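Local coordinates for uncharacterized protein (Eubacterium rectale, PDB 5COZ), which is of unknown function but probably belongs to the YycH-like regulatory proteins, is predicted to be a lipoprotein, and binds a sodium ion in the crystal, at residues Lys75-Asp78 with Leu79-Lys82. Residues are numbered along the deposited sequence; the frame is centred on the assembly and turned at random.
Sequences KCYD and LMEK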
ATOM      1  N   LYS A  75      18.682 -18.095  -2.251  1.00 12.11           N
ATOM      2  CA  LYS A  75      17.336 -17.558  -2.086  1.00 11.71           C
ATOM      3  C   LYS A  75      17.102 -16.397  -3.022  1.00 12.61           C
ATOM      4  O   LYS A  75      16.000 -16.228  -3.546  1.00 12.42           O
ATOM      5  CB  LYS A  75      17.116 -17.072  -0.640  1.00 15.34           C
ATOM      6  CG  LYS A  75      16.946 -18.172   0.386  1.00 25.68           C
ATOM      7  CD  LYS A  75      16.744 -17.520   1.750  1.00 31.62           C
ATOM      8  CE  LYS A  75      16.203 -18.475   2.768  1.00 43.22           C
ATOM      9  NZ  LYS A  75      16.080 -17.826   4.103  1.00 43.33           N
ATOM     10  N   CYS A  76      18.148 -15.557  -3.203  1.00  9.18           N
ATOM     11  CA  CYS A  76      18.058 -14.405  -4.080  1.00  8.19           C
ATOM     12  C   CYS A  76      17.780 -14.859  -5.511  1.00  8.47           C
ATOM     13  O   CYS A  76      16.895 -14.321  -6.185  1.00  8.86           O
ATOM     14  CB  CYS A  76      19.350 -13.611  -4.004  1.00  8.06           C
ATOM     15  SG  CYS A  76      19.279 -12.091  -4.962  1.00 11.48           S
ATOM     16  N   TYR A  77      18.563 -15.838  -5.991  1.00  6.92           N
ATOM     17  CA  TYR A  77      18.408 -16.316  -7.352  1.00  6.87           C
ATOM     18  C   TYR A  77      17.082 -17.046  -7.529  1.00  9.25           C
ATOM     19  O   TYR A  77      16.505 -16.969  -8.619  1.00  8.93           O
ATOM     20  CB  TYR A  77      19.602 -17.198  -7.766  1.00  8.86           C
ATOM     21  CG  TYR A  77      20.816 -16.406  -8.228  1.00  8.87           C
ATOM     22  CD1 TYR A  77      21.347 -15.376  -7.442  1.00 10.05           C
ATOM     23  CD2 TYR A  77      21.471 -16.727  -9.413  1.00  8.79           C
ATOM     24  CE1 TYR A  77      22.478 -14.668  -7.843  1.00  9.74           C
ATOM     25  CE2 TYR A  77      22.625 -16.051  -9.809  1.00  9.47           C
ATOM     26  CZ  TYR A  77      23.119 -15.017  -9.019  1.00 10.63           C
ATOM     27  OH  TYR A  77      24.262 -14.369  -9.418  1.00 10.85           O
ATOM     28  N   ASP A  78      16.599 -17.717  -6.474  1.00  8.86           N
ATOM     29  CA  ASP A  78      15.273 -18.351  -6.550  1.00  8.73           C
ATOM     30  C   ASP A  78      14.188 -17.281  -6.776  1.00 11.32           C
ATOM     31  O   ASP A  78      13.291 -17.488  -7.591  1.00 10.88           O
ATOM     32  CB  ASP A  78      14.980 -19.155  -5.275  1.00  9.57           C
ATOM     33  CG  ASP A  78      15.778 -20.444  -5.158  1.00 16.37           C
ATOM     34  OD1 ASP A  78      16.272 -20.942  -6.204  1.00 15.75           O
ATOM     35  OD2 ASP A  78      15.838 -20.997  -4.044  1.00 22.26           O
ATOM     36  N   LEU A  79      14.299 -16.131  -6.075  1.00  8.36           N
ATOM     37  CA  LEU A  79      13.353 -15.042  -6.266  1.00  7.73           C
ATOM     38  C   LEU A  79      13.512 -14.471  -7.700  1.00  8.79           C
ATOM     39  O   LEU A  79      12.517 -14.219  -8.401  1.00  9.53           O
ATOM     40  CB  LEU A  79      13.590 -13.978  -5.207  1.00  8.14           C
ATOM     41  CG  LEU A  79      12.709 -12.717  -5.338  1.00 11.22           C
ATOM     42  CD1 LEU A  79      11.211 -13.078  -5.351  1.00 12.65           C
ATOM     43  CD2 LEU A  79      13.051 -11.713  -4.214  1.00 11.28           C
HETATM   44  N   MSE A  80      14.765 -14.308  -8.162  1.00  7.31           N
HETATM   45  CA  MSE A  80      15.035 -13.843  -9.499  1.00  6.67           C
HETATM   46  C   MSE A  80      14.296 -14.718 -10.542  1.00  9.84           C
HETATM   47  O   MSE A  80      13.716 -14.176 -11.476  1.00 11.14           O
HETATM   48  CB  MSE A  80      16.565 -13.799  -9.785  1.00  7.07           C
HETATM   49  CG  MSE A  80      16.899 -13.422 -11.244  1.00  9.56           C
HETATM   50 SE   MSE A  80      16.905 -14.950 -12.480  0.75 11.05          SE
HETATM   51  CE  MSE A  80      18.439 -15.929 -11.669  1.00  9.93           C
ATOM     52  N   GLU A  81      14.336 -16.055 -10.404  1.00  8.82           N
ATOM     53  CA  GLU A  81      13.698 -16.889 -11.420  1.00  8.95           C
ATOM     54  C   GLU A  81      12.192 -16.712 -11.413  1.00 12.65           C
ATOM     55  O   GLU A  81      11.607 -16.706 -12.490  1.00 11.95           O
ATOM     56  CB  GLU A  81      14.048 -18.369 -11.228  1.00 10.49           C
ATOM     57  CG  GLU A  81      15.520 -18.659 -11.460  1.00 10.92           C
ATOM     58  CD  GLU A  81      15.735 -20.127 -11.766  1.00 11.71           C
ATOM     59  OE1 GLU A  81      15.190 -20.617 -12.787  1.00 14.75           O
ATOM     60  OE2 GLU A  81      16.442 -20.792 -10.971  1.00 13.25           O
ATOM     61  N   LYS A  82      11.589 -16.539 -10.221  1.00 11.66           N
ATOM     62  CA  LYS A  82      10.137 -16.321 -10.153  1.00 12.10           C
ATOM     63  C   LYS A  82       9.792 -14.987 -10.807  1.00 14.16           C
ATOM     64  O   LYS A  82       8.837 -14.921 -11.581  1.00 13.61           O
ATOM     65  CB  LYS A  82       9.649 -16.362  -8.720  1.00 12.57           C
ATOM     66  CG  LYS A  82       9.785 -17.740  -8.090  1.00 14.57           C
ATOM     67  CD  LYS A  82       9.434 -17.649  -6.617  1.00 18.91           C
ATOM     68  CE  LYS A  82       9.460 -18.978  -5.906  1.00 35.41           C
ATOM     69  NZ  LYS A  82      10.846 -19.428  -5.630  1.00 48.90           N
TER
HETATM   70  O   HOH W   1      15.118 -21.288  -8.653  1.00 18.16           O
HETATM   71  O   HOH W   2      12.578 -20.071  -8.152  1.00 19.17           O
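Two successive turns of the amphipathic helix 73-87 meet here, joined by i to i+4 backbone hydrogen bonds from L79 N to K75 O, M80 N to C76 O (2.9 Å), E81 N to Y77 O and K82 N to D78 O, the last the longest at 3.3 Å. On one flank the selenomethionine M80, its chain bent at chi2 and chi3, brings CE back to 3.9 Å from CD2 of the Y77 ring, which it approaches obliquely. C76, L79 and M80 rest on I120, and Y77 meets W109 edge-to-face, which seats the helix against strands 104-111 and 116-120 of the antiparallel sheet. The outer flank is polar and bridged by water. One water donates to both D78 OD1 and E81 OE2, each at 2.7 Å, and so links two carboxylates whose OD1 and OE2 stand 4.8 Å apart and would probably repel one another without it. A second donates to D78 O and accepts from K82 NZ at 3.1 Å; the turn at chi4 (76°) folds the ammonium back toward that carbonyl. A leucine in place of K82 would probably leave this water held by D78 O alone of the two.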